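Local coordinates for Alr2269 protein (Nostoc sp., PDB 3MC9) that probably takes part in inserting beta-barrel proteins into the outer membrane, its periplasmic POTRA domains thought to engage polypeptides on their way to the barrel, at residues Val67-Arg70 / Gln75-Pro78; Thr82-Val87 / Gly112-Val117; Asn106-Thr111 / Phe132-Asn137; Ser155-Ala160 / Gln191-Val196; Glu181-Leu186 / Val212-Ala217. One frame throughout, in Å; residues are numbered along the deposited sequence.

How the interactions relate
Interactions 1, 2 and 3 belong to one POTRA unit; interactions 4 and 5 belong to the next, with interactions 1 and 4 centred about 42 Å apart on opposite sides of the chain's centre. Interactions 3 and 5 are buried and purely apolar, each seating a helix on a sheet. Interactions 1, 2 and 4 are only partly buried: the first ties a strand to the loop that follows it, the second adds an amide at a ring edge, and the fourth lays a valine methyl on a tyrosine face near the surface. Helix 176-192 serves both interactions 4 and 5, while interactions 2 and 3 lie about 3 Å apart, centre to centre, around Ile108.

Interaction 1. Residues Val67-Arg70 / Gln75-Pro78; sequences VLVR and QLTP
Arg70, near the end of strand 62-71, and Leu76, in the loop that follows, bring their CA atoms to 6.7 Å, the nearest backbone approach of the two segments, and no hydrogen bond spans the gap. The joint is apolar. Leu76 sends its CD2 branch to the strand, where it meets CG1 of Val69 at 3.5 Å, tighter than usual van der Waals contact. The two side chains cross at about a right angle, methyl against methyl. With CG1 anti to the backbone N (chi1 173°), Val69 offers this branch to the loop and keeps CG2 for the helix beyond. The same Leu76 CD2 lies 4.0 Å from Val69 O and 4.2 Å from Arg70 C, so it also rests against the strand backbone at these two residues. The Arg70 side chain starts out away from the loop and folds back along its own strand: NH2 gives a hydrogen bond of 3.1 Å to Val69 O, from well above the carbonyl plane, while Leu68 CB covers one face of the guanidinium. Bond and cover together limit how that group can turn. Strand, loop and helix 78-87, with Thr77 at its N-cap, form the opening beta-alpha unit of the POTRA fold. Val84 and Tyr85 of that helix pack on Val69, and Glu81 touches both Val69 and Leu76. Strand 62-71 is hydrogen-bonded to strand 127-136, whose Val134 reaches Leu76.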
# COMPACT_ATOMS: atom_id res chain seq x y z
N VAL A 67 18.82 13.20 -0.25
CA VAL A 67 17.65 12.35 -0.39
C VAL A 67 16.61 13.11 -1.16
O VAL A 67 16.25 14.23 -0.78
CB VAL A 67 17.06 11.88 0.97
CG1 VAL A 67 15.76 11.08 0.74
CG2 VAL A 67 18.08 11.04 1.71
N LEU A 68 16.14 12.53 -2.25
CA LEU A 68 15.07 13.12 -3.05
C LEU A 68 13.88 12.16 -2.99
O LEU A 68 14.04 10.94 -3.06
CB LEU A 68 15.52 13.34 -4.51
CG LEU A 68 16.83 14.10 -4.79
CD1 LEU A 68 17.04 14.37 -6.31
CD2 LEU A 68 16.88 15.41 -4.03
N VAL A 69 12.69 12.71 -2.83
CA VAL A 69 11.46 11.93 -2.88
C VAL A 69 10.72 12.39 -4.12
O VAL A 69 10.44 13.57 -4.24
CB VAL A 69 10.58 12.17 -1.65
CG1 VAL A 69 9.24 11.47 -1.82
CG2 VAL A 69 11.30 11.70 -0.38
N ARG A 70 10.44 11.47 -5.04
CA ARG A 70 9.89 11.84 -6.35
C ARG A 70 8.70 10.98 -6.75
O ARG A 70 8.69 9.79 -6.46
CB ARG A 70 10.96 11.71 -7.45
CG ARG A 70 12.13 12.69 -7.36
CD ARG A 70 11.67 14.13 -7.54
NE ARG A 70 12.79 15.07 -7.47
CZ ARG A 70 13.12 15.80 -6.40
NH1 ARG A 70 14.17 16.62 -6.47
NH2 ARG A 70 12.43 15.74 -5.26
N GLN A 75 2.22 14.36 -10.33
CA GLN A 75 2.85 15.19 -9.30
C GLN A 75 2.80 14.50 -7.96
O GLN A 75 1.93 13.67 -7.71
CB GLN A 75 2.15 16.53 -9.14
CG GLN A 75 2.58 17.59 -10.10
CD GLN A 75 1.56 17.78 -11.18
OE1 GLN A 75 0.75 18.71 -11.12
NE2 GLN A 75 1.55 16.87 -12.16
N LEU A 76 3.73 14.88 -7.10
CA LEU A 76 3.72 14.42 -5.73
C LEU A 76 3.24 15.55 -4.85
O LEU A 76 3.86 16.61 -4.79
CB LEU A 76 5.12 13.97 -5.29
CG LEU A 76 5.15 13.22 -3.95
CD1 LEU A 76 4.22 12.00 -4.00
CD2 LEU A 76 6.57 12.78 -3.61
N THR A 77 2.12 15.33 -4.19
CA THR A 77 1.62 16.25 -3.18
C THR A 77 2.67 16.44 -2.07
O THR A 77 3.40 15.51 -1.74
CB THR A 77 0.26 15.75 -2.59
OG1 THR A 77 0.08 16.23 -1.26
CG2 THR A 77 0.19 14.24 -2.56
N PRO A 78 2.78 17.65 -1.52
CA PRO A 78 3.67 17.86 -0.38
C PRO A 78 3.27 17.04 0.85
O PRO A 78 4.14 16.67 1.65
CB PRO A 78 3.56 19.37 -0.09
CG PRO A 78 2.43 19.87 -0.93
CD PRO A 78 2.30 18.93 -2.08

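Interaction 2. Residues Thr82-Val87 / Gly112-Val117; sequences TQVYNV and GFFSNV
Gln83 and Phe113 meet where the first helix of a POTRA domain, 78-87, passes the turn that leads from helix 98-110 into strand 114-124. From CB, which is directed toward the turn, the glutamine chain goes to CG, 4.1 Å from Phe113 CE2. A bend at chi2 (-72°) then swings the amide along the rim of the ring: CD comes to 3.6 Å from Phe113 CE2, and at the tip NE2 lies 3.5 Å from the same carbon, at the ring edge and near its plane. OE1 is more distant, 4.0 Å from Phe113 CE2. Amide and ring planes stand 71° apart, and the amide meets the rim of the ring, not its pi face. One helix position on, the chemistry becomes wholly apolar, with Val84 and Phe114 both buried and both packed against Ile108 of helix 98-110. Phe114 also reaches Val134 of strand 127-136, which places this pair between helices and sheet. Phe113 CB covers one face of the Phe114 ring, offset toward the rim. The CG2 branch of Val84, beside its backbone N, ends 3.7 Å from Phe114 CZ.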
# COMPACT_ATOMS: atom_id res chain seq x y z
N THR A 82 5.87 14.38 2.57
CA THR A 82 6.04 14.39 4.02
C THR A 82 5.86 13.00 4.61
O THR A 82 6.59 12.61 5.51
CB THR A 82 5.05 15.36 4.67
OG1 THR A 82 5.24 16.67 4.12
CG2 THR A 82 5.22 15.41 6.19
N GLN A 83 4.87 12.28 4.12
CA GLN A 83 4.63 10.89 4.54
C GLN A 83 5.88 10.05 4.35
O GLN A 83 6.27 9.31 5.23
CB GLN A 83 3.48 10.26 3.74
CG GLN A 83 2.10 10.72 4.14
CD GLN A 83 1.68 10.15 5.48
OE1 GLN A 83 1.07 10.83 6.29
NE2 GLN A 83 2.01 8.89 5.72
N VAL A 84 6.50 10.17 3.17
CA VAL A 84 7.75 9.46 2.89
C VAL A 84 8.86 9.88 3.87
O VAL A 84 9.48 9.02 4.51
CB VAL A 84 8.20 9.68 1.42
CG1 VAL A 84 9.59 9.08 1.17
CG2 VAL A 84 7.18 9.09 0.46
N TYR A 85 9.07 11.18 4.03
CA TYR A 85 10.15 11.69 4.89
C TYR A 85 9.97 11.25 6.34
O TYR A 85 10.93 10.91 7.01
CB TYR A 85 10.33 13.22 4.77
CG TYR A 85 11.18 13.66 3.57
CD1 TYR A 85 12.54 13.37 3.51
CD2 TYR A 85 10.62 14.36 2.51
CE1 TYR A 85 13.31 13.77 2.42
CE2 TYR A 85 11.38 14.76 1.42
CZ TYR A 85 12.73 14.46 1.38
OH TYR A 85 13.48 14.85 0.29
N ASN A 86 8.71 11.20 6.79
CA ASN A 86 8.37 10.72 8.14
C ASN A 86 8.82 9.30 8.50
O ASN A 86 8.98 9.00 9.67
CB ASN A 86 6.85 10.75 8.35
CG ASN A 86 6.31 12.15 8.56
OD1 ASN A 86 7.05 13.14 8.66
ND2 ASN A 86 5.00 12.24 8.62
N VAL A 87 8.96 8.41 7.52
CA VAL A 87 9.18 6.99 7.85
C VAL A 87 10.53 6.42 7.41
O VAL A 87 10.92 5.34 7.87
CB VAL A 87 8.06 6.11 7.27
CG1 VAL A 87 6.72 6.54 7.86
CG2 VAL A 87 8.04 6.18 5.75
N GLY A 112 0.84 2.88 3.48
CA GLY A 112 -0.38 2.49 2.80
C GLY A 112 -0.82 3.36 1.64
O GLY A 112 -1.77 3.01 0.95
N PHE A 113 -0.14 4.48 1.39
CA PHE A 113 -0.59 5.39 0.33
C PHE A 113 -0.04 5.09 -1.07
O PHE A 113 -0.49 5.72 -2.03
CB PHE A 113 -0.27 6.84 0.68
CG PHE A 113 -1.02 7.37 1.86
CD1 PHE A 113 -2.37 7.64 1.78
CD2 PHE A 113 -0.36 7.63 3.06
CE1 PHE A 113 -3.06 8.15 2.87
CE2 PHE A 113 -1.03 8.13 4.15
CZ PHE A 113 -2.39 8.40 4.06
N PHE A 114 0.88 4.14 -1.21
CA PHE A 114 1.57 3.93 -2.49
C PHE A 114 1.44 2.55 -3.08
O PHE A 114 1.46 1.56 -2.35
CB PHE A 114 3.06 4.22 -2.31
CG PHE A 114 3.31 5.51 -1.64
CD1 PHE A 114 3.30 6.70 -2.36
CD2 PHE A 114 3.52 5.56 -0.27
CE1 PHE A 114 3.51 7.91 -1.72
CE2 PHE A 114 3.74 6.74 0.36
CZ PHE A 114 3.73 7.93 -0.35
N SER A 115 1.35 2.49 -4.41
CA SER A 115 1.26 1.22 -5.13
C SER A 115 2.66 0.70 -5.52
O SER A 115 2.87 -0.50 -5.67
CB SER A 115 0.37 1.37 -6.37
OG SER A 115 0.71 2.54 -7.13
N ASN A 116 3.61 1.61 -5.67
CA ASN A 116 4.99 1.23 -5.97
C ASN A 116 5.98 2.16 -5.29
O ASN A 116 5.73 3.36 -5.14
CB ASN A 116 5.24 1.21 -7.49
CG ASN A 116 6.50 0.41 -7.87
OD1 ASN A 116 7.19 0.77 -8.83
ND2 ASN A 116 6.78 -0.66 -7.13
N VAL A 117 7.10 1.58 -4.87
CA VAL A 117 8.17 2.28 -4.18
C VAL A 117 9.50 1.65 -4.56
O VAL A 117 9.66 0.43 -4.50
CB VAL A 117 8.04 2.15 -2.65
CG1 VAL A 117 9.14 2.95 -1.96
CG2 VAL A 117 6.66 2.59 -2.18

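Interaction 3. Residues Asn106-Thr111 / Phe132-Asn137; sequences NAIFGT and FIVQPN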
# COMPACT_ATOMS: atom_id res chain seq x y z
N ASN A 106 10.13 -0.60 2.55
CA ASN A 106 9.06 -1.28 3.31
C ASN A 106 8.23 -0.33 4.17
O ASN A 106 7.01 -0.44 4.24
CB ASN A 106 9.62 -2.38 4.22
CG ASN A 106 10.28 -3.51 3.44
OD1 ASN A 106 10.15 -3.57 2.22
ND2 ASN A 106 11.02 -4.39 4.14
N ALA A 107 8.90 0.62 4.80
CA ALA A 107 8.23 1.60 5.65
C ALA A 107 7.40 2.56 4.80
O ALA A 107 6.32 2.95 5.19
CB ALA A 107 9.24 2.34 6.50
N ILE A 108 7.87 2.90 3.62
CA ILE A 108 7.07 3.73 2.73
C ILE A 108 5.77 2.98 2.34
O ILE A 108 4.67 3.54 2.39
CB ILE A 108 7.89 4.21 1.50
CG1 ILE A 108 9.00 5.16 1.97
CG2 ILE A 108 7.00 4.92 0.48
CD1 ILE A 108 10.17 5.31 0.97
N PHE A 109 5.90 1.71 1.98
CA PHE A 109 4.74 0.90 1.65
C PHE A 109 3.82 0.83 2.86
O PHE A 109 2.60 0.88 2.71
CB PHE A 109 5.13 -0.53 1.28
CG PHE A 109 5.32 -0.75 -0.18
CD1 PHE A 109 4.26 -0.57 -1.06
CD2 PHE A 109 6.54 -1.19 -0.68
CE1 PHE A 109 4.44 -0.78 -2.44
CE2 PHE A 109 6.72 -1.43 -2.06
CZ PHE A 109 5.68 -1.21 -2.94
N GLY A 110 4.44 0.69 4.04
CA GLY A 110 3.73 0.59 5.30
C GLY A 110 2.77 1.72 5.55
O GLY A 110 1.74 1.52 6.15
N THR A 111 3.09 2.92 5.08
CA THR A 111 2.15 4.04 5.20
C THR A 111 0.82 3.75 4.50
O THR A 111 -0.19 4.33 4.84
CB THR A 111 2.71 5.34 4.58
OG1 THR A 111 2.77 5.22 3.14
CG2 THR A 111 4.09 5.65 5.16
N PHE A 132 14.00 8.24 -3.69
CA PHE A 132 12.87 7.36 -3.41
C PHE A 132 11.81 7.75 -4.41
O PHE A 132 11.33 8.89 -4.39
CB PHE A 132 12.37 7.51 -1.98
CG PHE A 132 13.33 6.97 -0.95
CD1 PHE A 132 13.47 5.59 -0.76
CD2 PHE A 132 14.13 7.83 -0.20
CE1 PHE A 132 14.37 5.09 0.17
CE2 PHE A 132 15.03 7.34 0.72
CZ PHE A 132 15.16 5.96 0.91
N ILE A 133 11.49 6.83 -5.31
CA ILE A 133 10.53 7.09 -6.36
C ILE A 133 9.26 6.33 -6.00
O ILE A 133 9.27 5.11 -5.84
CB ILE A 133 11.08 6.70 -7.75
CG1 ILE A 133 12.35 7.51 -8.03
CG2 ILE A 133 10.03 6.94 -8.85
CD1 ILE A 133 13.39 6.78 -8.84
N VAL A 134 8.18 7.07 -5.84
CA VAL A 134 6.96 6.51 -5.30
C VAL A 134 5.80 6.81 -6.24
O VAL A 134 5.79 7.83 -6.92
CB VAL A 134 6.67 7.06 -3.90
CG1 VAL A 134 7.88 6.84 -2.97
CG2 VAL A 134 6.31 8.54 -3.95
N GLN A 135 4.84 5.89 -6.29
CA GLN A 135 3.66 6.03 -7.13
C GLN A 135 2.47 6.05 -6.19
O GLN A 135 2.12 5.01 -5.63
CB GLN A 135 3.55 4.87 -8.12
CG GLN A 135 2.38 4.97 -9.11
CD GLN A 135 2.21 6.36 -9.73
OE1 GLN A 135 1.18 7.00 -9.53
NE2 GLN A 135 3.19 6.83 -10.49
N PRO A 136 1.88 7.23 -5.97
CA PRO A 136 0.72 7.29 -5.10
C PRO A 136 -0.41 6.38 -5.58
O PRO A 136 -0.59 6.19 -6.78
CB PRO A 136 0.28 8.76 -5.17
CG PRO A 136 1.48 9.50 -5.64
CD PRO A 136 2.28 8.56 -6.47
N ASN A 137 -1.15 5.81 -4.64
CA ASN A 137 -2.34 5.02 -4.97
C ASN A 137 -3.35 5.92 -5.69
O ASN A 137 -3.37 7.13 -5.46
CB ASN A 137 -3.01 4.48 -3.71
CG ASN A 137 -2.32 3.25 -3.14
OD1 ASN A 137 -1.83 2.39 -3.88
ND2 ASN A 137 -2.32 3.14 -1.83
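Ile108 on helix 98-110 and Val134 on strand 127-136 mark the nearest backbone approach, their CA atoms 8.5 Å apart, a spacing filled by side chains with no hydrogen bond crossing it. Ile108 does all the reaching from the helix, and its two branches part company. CG2, anti to the backbone N, points to Val134 and stops 4.0 Å from its CG1, the two side chains crossing at about a right angle. The other arm, through CG1 (chi1 -66°), extends to CD1, which lies 3.7 Å from CD1 and 4.1 Å from CG of Phe132, meeting the ring obliquely. One isoleucine thus spans two residues that alternate along the strand onto the same face, with Ile133 between them turned elsewhere. All three side chains are buried. The backbone carbonyl of Ile108 is held as well: Thr111 OG1 donates to Ile108 O at 2.6 Å, lying in the carbonyl plane with a C=O...OG1 angle of 160°. Val117 of strand 114-124 and Ile88 also touch Ile108, while Leu101 and Asp104 of helix 98-110 touch Phe132. Two helices laid against one face of a mixed sheet, with strands 114-124 and 127-136 following the second helix as a hairpin, make up the beta-alpha-alpha-beta-beta fold of a POTRA domain.

Interaction 4. Residues Ser155-Ala160 / Gln191-Val196; sequences SVLPQA and QDQGYV
Val156 lays its CG2 methyl over the face of the Tyr195 ring, a CH-pi contact 3.7 Å from the centroid and 12° off the ring normal, beside the Schellman motif that ends helix 176-192 in this POTRA domain. The two side chains come from opposite directions. CG2 takes the ring centre, while CG1 drifts toward the phenol end, 3.8 Å from Tyr195 OH. A second, smaller touch lies alongside: Leu157 CD2 meets the aliphatic CG of Gln193 at 3.7 Å, the chains crossing obliquely. Leu157 is buried, whereas Val156 and Gln193 are on the surface, so the contact runs from the margin of the core outward.

The Schellman motif turns the chain that carries Gln193 and Tyr195: Gly194, at positive phi, is the C-prime residue, with Gly194 N bonded to Gln191 O at 2.9 Å and Tyr195 N to Tyr190 O. Tyr190 also touches Ser155, Leu157 and Tyr195, and Leu157 reaches Leu186 a turn further back on the helix. On the loop side, Glu218 grips the start of the segment twice, its OE1 bonded to Val156 N and its OE2 to Ser155 OG. That serine forms an ST turn, which sets the path of the backbone through Val156: Leu157 N donates to Ser155 OG at 3.0 Å, with a nearly straight N-H...O angle of 165°.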
# COMPACT_ATOMS: atom_id res chain seq x y z
N SER A 155 -20.92 -14.51 -4.75
CA SER A 155 -20.66 -14.30 -3.32
C SER A 155 -21.87 -14.70 -2.48
O SER A 155 -23.00 -14.43 -2.86
CB SER A 155 -20.31 -12.85 -3.02
OG SER A 155 -20.20 -12.63 -1.62
N VAL A 156 -21.62 -15.32 -1.34
CA VAL A 156 -22.70 -15.62 -0.42
C VAL A 156 -23.17 -14.40 0.38
O VAL A 156 -24.14 -14.50 1.10
CB VAL A 156 -22.34 -16.75 0.57
CG1 VAL A 156 -21.84 -18.00 -0.20
CG2 VAL A 156 -21.32 -16.27 1.59
N LEU A 157 -22.49 -13.26 0.27
CA LEU A 157 -22.93 -12.06 1.01
C LEU A 157 -23.77 -11.14 0.13
O LEU A 157 -23.63 -11.15 -1.10
CB LEU A 157 -21.75 -11.30 1.60
CG LEU A 157 -21.03 -11.96 2.78
CD1 LEU A 157 -19.87 -11.08 3.24
CD2 LEU A 157 -22.00 -12.27 3.94
N PRO A 158 -24.63 -10.33 0.75
CA PRO A 158 -25.42 -9.41 -0.06
C PRO A 158 -24.54 -8.63 -1.04
O PRO A 158 -23.36 -8.36 -0.75
CB PRO A 158 -26.07 -8.48 0.97
CG PRO A 158 -26.08 -9.23 2.25
CD PRO A 158 -24.91 -10.19 2.20
N GLN A 159 -25.11 -8.27 -2.18
CA GLN A 159 -24.38 -7.59 -3.25
C GLN A 159 -23.77 -6.29 -2.77
O GLN A 159 -22.72 -5.87 -3.24
CB GLN A 159 -25.33 -7.30 -4.44
CG GLN A 159 -24.63 -6.69 -5.67
CD GLN A 159 -24.86 -5.19 -5.81
OE1 GLN A 159 -25.87 -4.77 -6.36
NE2 GLN A 159 -23.92 -4.39 -5.33
N ALA A 160 -24.45 -5.65 -1.83
CA ALA A 160 -24.07 -4.30 -1.43
C ALA A 160 -23.15 -4.28 -0.21
O ALA A 160 -22.84 -3.21 0.27
CB ALA A 160 -25.35 -3.47 -1.16
N GLN A 191 -18.15 -14.36 9.11
CA GLN A 191 -18.29 -15.15 10.30
C GLN A 191 -19.72 -15.07 10.87
O GLN A 191 -20.32 -16.10 11.20
CB GLN A 191 -17.27 -14.71 11.33
CG GLN A 191 -17.35 -15.50 12.64
CD GLN A 191 -16.32 -15.03 13.64
OE1 GLN A 191 -15.12 -15.17 13.42
NE2 GLN A 191 -16.78 -14.46 14.73
N ASP A 192 -20.24 -13.85 10.98
CA ASP A 192 -21.62 -13.63 11.45
C ASP A 192 -22.63 -14.45 10.68
O ASP A 192 -23.59 -14.92 11.24
CB ASP A 192 -21.99 -12.17 11.31
CG ASP A 192 -21.29 -11.29 12.31
OD1 ASP A 192 -20.83 -11.80 13.36
OD2 ASP A 192 -21.19 -10.09 12.05
N GLN A 193 -22.42 -14.61 9.37
CA GLN A 193 -23.35 -15.36 8.53
C GLN A 193 -23.08 -16.85 8.47
O GLN A 193 -23.72 -17.54 7.66
CB GLN A 193 -23.36 -14.80 7.11
CG GLN A 193 -23.78 -13.37 7.02
CD GLN A 193 -25.06 -13.09 7.80
OE1 GLN A 193 -26.09 -13.76 7.61
NE2 GLN A 193 -24.98 -12.12 8.69
N GLY A 194 -22.17 -17.35 9.31
CA GLY A 194 -21.88 -18.80 9.37
C GLY A 194 -20.64 -19.27 8.61
O GLY A 194 -20.29 -20.44 8.68
N TYR A 195 -19.98 -18.35 7.91
CA TYR A 195 -18.77 -18.65 7.10
C TYR A 195 -17.54 -18.25 7.90
O TYR A 195 -16.94 -17.20 7.69
CB TYR A 195 -18.84 -17.92 5.76
CG TYR A 195 -20.01 -18.41 4.94
CD1 TYR A 195 -21.30 -17.91 5.16
CD2 TYR A 195 -19.86 -19.41 3.98
CE1 TYR A 195 -22.40 -18.39 4.43
CE2 TYR A 195 -20.95 -19.90 3.25
CZ TYR A 195 -22.22 -19.38 3.48
OH TYR A 195 -23.32 -19.83 2.75
N VAL A 196 -17.19 -19.11 8.87
CA VAL A 196 -16.21 -18.75 9.87
C VAL A 196 -14.77 -19.04 9.44
O VAL A 196 -13.84 -18.87 10.24
CB VAL A 196 -16.51 -19.45 11.20
CG1 VAL A 196 -17.96 -19.13 11.68
CG2 VAL A 196 -16.32 -20.96 11.08

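Interaction 5. Residues Glu181-Leu186 / Val212-Ala217; sequences EGIKEL and VTLQVA
Leu214 pushes its branched end into the groove between Ile183 and Leu186, residues one turn apart on helix 176-192. Its CD1 methyl is the bump: it stands 4.0 Å from Ile183 CG1 and 4.2 Å from Leu186 CD1. Its other branch, CD2, runs out to the end of the isoleucine, 4.0 Å from Ile183 CD1, so the fork of the leucine spans the outer part of that chain at a slant. Ile183 leaves the helix to one side, but with CG1 beside the backbone N (chi1 -72°) its end comes round to the strand. The helix answers with a bump of its own. Leu186 CD1 enters the dip between Leu214 and Val216, alternate residues on one face of strand 211-217, and lies 4.4 Å from Val216 CG2. In the POTRA fold of this ShlB-type domain, the helix packs over the middle strand of the sheet, which runs between strands 142-146 and 199-206. The axes of the two short segments pass 12.0 Å apart and run in roughly the same direction, their N-to-C senses differing by 35°. All four side chains are buried, and the contact is wholly apolar. Neighbours continue the relief: Phe166 of helix 161-166 touches both Ile183 and Leu214, Ile145 of strand 142-146 meets Leu186, and Pro204 of strand 199-206 meets Leu214.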
# COMPACT_ATOMS: atom_id res chain seq x y z
N GLU A 181 -8.46 -2.56 7.42
CA GLU A 181 -9.42 -2.49 8.52
C GLU A 181 -10.79 -2.92 8.00
O GLU A 181 -11.47 -3.72 8.62
CB GLU A 181 -9.47 -1.09 9.13
CG GLU A 181 -8.31 -0.82 10.07
CD GLU A 181 -8.36 -1.72 11.29
OE1 GLU A 181 -9.26 -1.53 12.14
OE2 GLU A 181 -7.51 -2.64 11.38
N GLY A 182 -11.16 -2.41 6.84
CA GLY A 182 -12.40 -2.83 6.19
C GLY A 182 -12.45 -4.32 5.88
O GLY A 182 -13.52 -4.94 6.00
N ILE A 183 -11.31 -4.89 5.51
CA ILE A 183 -11.20 -6.32 5.22
C ILE A 183 -11.48 -7.14 6.47
O ILE A 183 -12.15 -8.16 6.43
CB ILE A 183 -9.81 -6.68 4.62
CG1 ILE A 183 -9.72 -6.14 3.18
CG2 ILE A 183 -9.61 -8.22 4.65
CD1 ILE A 183 -8.30 -6.11 2.55
N LYS A 184 -10.97 -6.67 7.60
CA LYS A 184 -11.24 -7.30 8.88
C LYS A 184 -12.74 -7.27 9.21
O LYS A 184 -13.30 -8.23 9.73
CB LYS A 184 -10.47 -6.58 9.99
CG LYS A 184 -8.96 -6.85 9.94
CD LYS A 184 -8.32 -6.83 11.33
CE LYS A 184 -7.01 -7.63 11.36
NZ LYS A 184 -7.20 -9.06 11.80
N GLU A 185 -13.37 -6.14 8.93
CA GLU A 185 -14.81 -6.03 9.12
C GLU A 185 -15.58 -6.99 8.17
O GLU A 185 -16.52 -7.65 8.60
CB GLU A 185 -15.22 -4.56 8.99
CG GLU A 185 -16.68 -4.27 9.31
CD GLU A 185 -17.00 -2.77 9.32
OE1 GLU A 185 -16.06 -1.95 9.35
OE2 GLU A 185 -18.19 -2.43 9.33
N LEU A 186 -15.15 -7.12 6.91
CA LEU A 186 -15.71 -8.11 5.96
C LEU A 186 -15.63 -9.54 6.50
O LEU A 186 -16.60 -10.29 6.49
CB LEU A 186 -14.91 -8.09 4.65
CG LEU A 186 -15.57 -8.22 3.28
CD1 LEU A 186 -14.58 -8.83 2.24
CD2 LEU A 186 -16.92 -8.93 3.28
N VAL A 212 -10.78 -1.63 -6.47
CA VAL A 212 -10.13 -2.70 -5.73
C VAL A 212 -10.97 -3.97 -5.79
O VAL A 212 -12.13 -3.96 -5.36
CB VAL A 212 -9.94 -2.34 -4.26
CG1 VAL A 212 -9.27 -3.51 -3.49
CG2 VAL A 212 -9.15 -1.06 -4.15
N THR A 213 -10.39 -5.04 -6.30
CA THR A 213 -11.04 -6.33 -6.31
C THR A 213 -10.43 -7.22 -5.22
O THR A 213 -9.22 -7.47 -5.22
CB THR A 213 -10.88 -7.02 -7.67
OG1 THR A 213 -11.29 -6.12 -8.71
CG2 THR A 213 -11.69 -8.31 -7.73
N LEU A 214 -11.28 -7.66 -4.29
CA LEU A 214 -10.89 -8.60 -3.23
C LEU A 214 -11.40 -10.00 -3.57
O LEU A 214 -12.60 -10.25 -3.61
CB LEU A 214 -11.47 -8.18 -1.89
CG LEU A 214 -11.15 -6.77 -1.40
CD1 LEU A 214 -11.92 -6.49 -0.09
CD2 LEU A 214 -9.64 -6.64 -1.21
N GLN A 215 -10.46 -10.89 -3.83
CA GLN A 215 -10.76 -12.28 -4.09
C GLN A 215 -10.87 -12.95 -2.73
O GLN A 215 -9.94 -12.82 -1.94
CB GLN A 215 -9.58 -12.84 -4.87
CG GLN A 215 -9.86 -14.07 -5.68
CD GLN A 215 -8.82 -14.22 -6.81
OE1 GLN A 215 -7.68 -14.61 -6.57
NE2 GLN A 215 -9.22 -13.89 -8.03
N VAL A 216 -11.99 -13.63 -2.47
CA VAL A 216 -12.26 -14.27 -1.18
C VAL A 216 -12.61 -15.75 -1.36
O VAL A 216 -13.43 -16.09 -2.21
CB VAL A 216 -13.44 -13.59 -0.44
CG1 VAL A 216 -13.65 -14.22 0.92
CG2 VAL A 216 -13.19 -12.12 -0.28
N ALA A 217 -11.95 -16.61 -0.59
CA ALA A 217 -12.34 -18.01 -0.47
C ALA A 217 -13.35 -18.03 0.65
O ALA A 217 -13.00 -18.00 1.80
CB ALA A 217 -11.13 -18.89 -0.11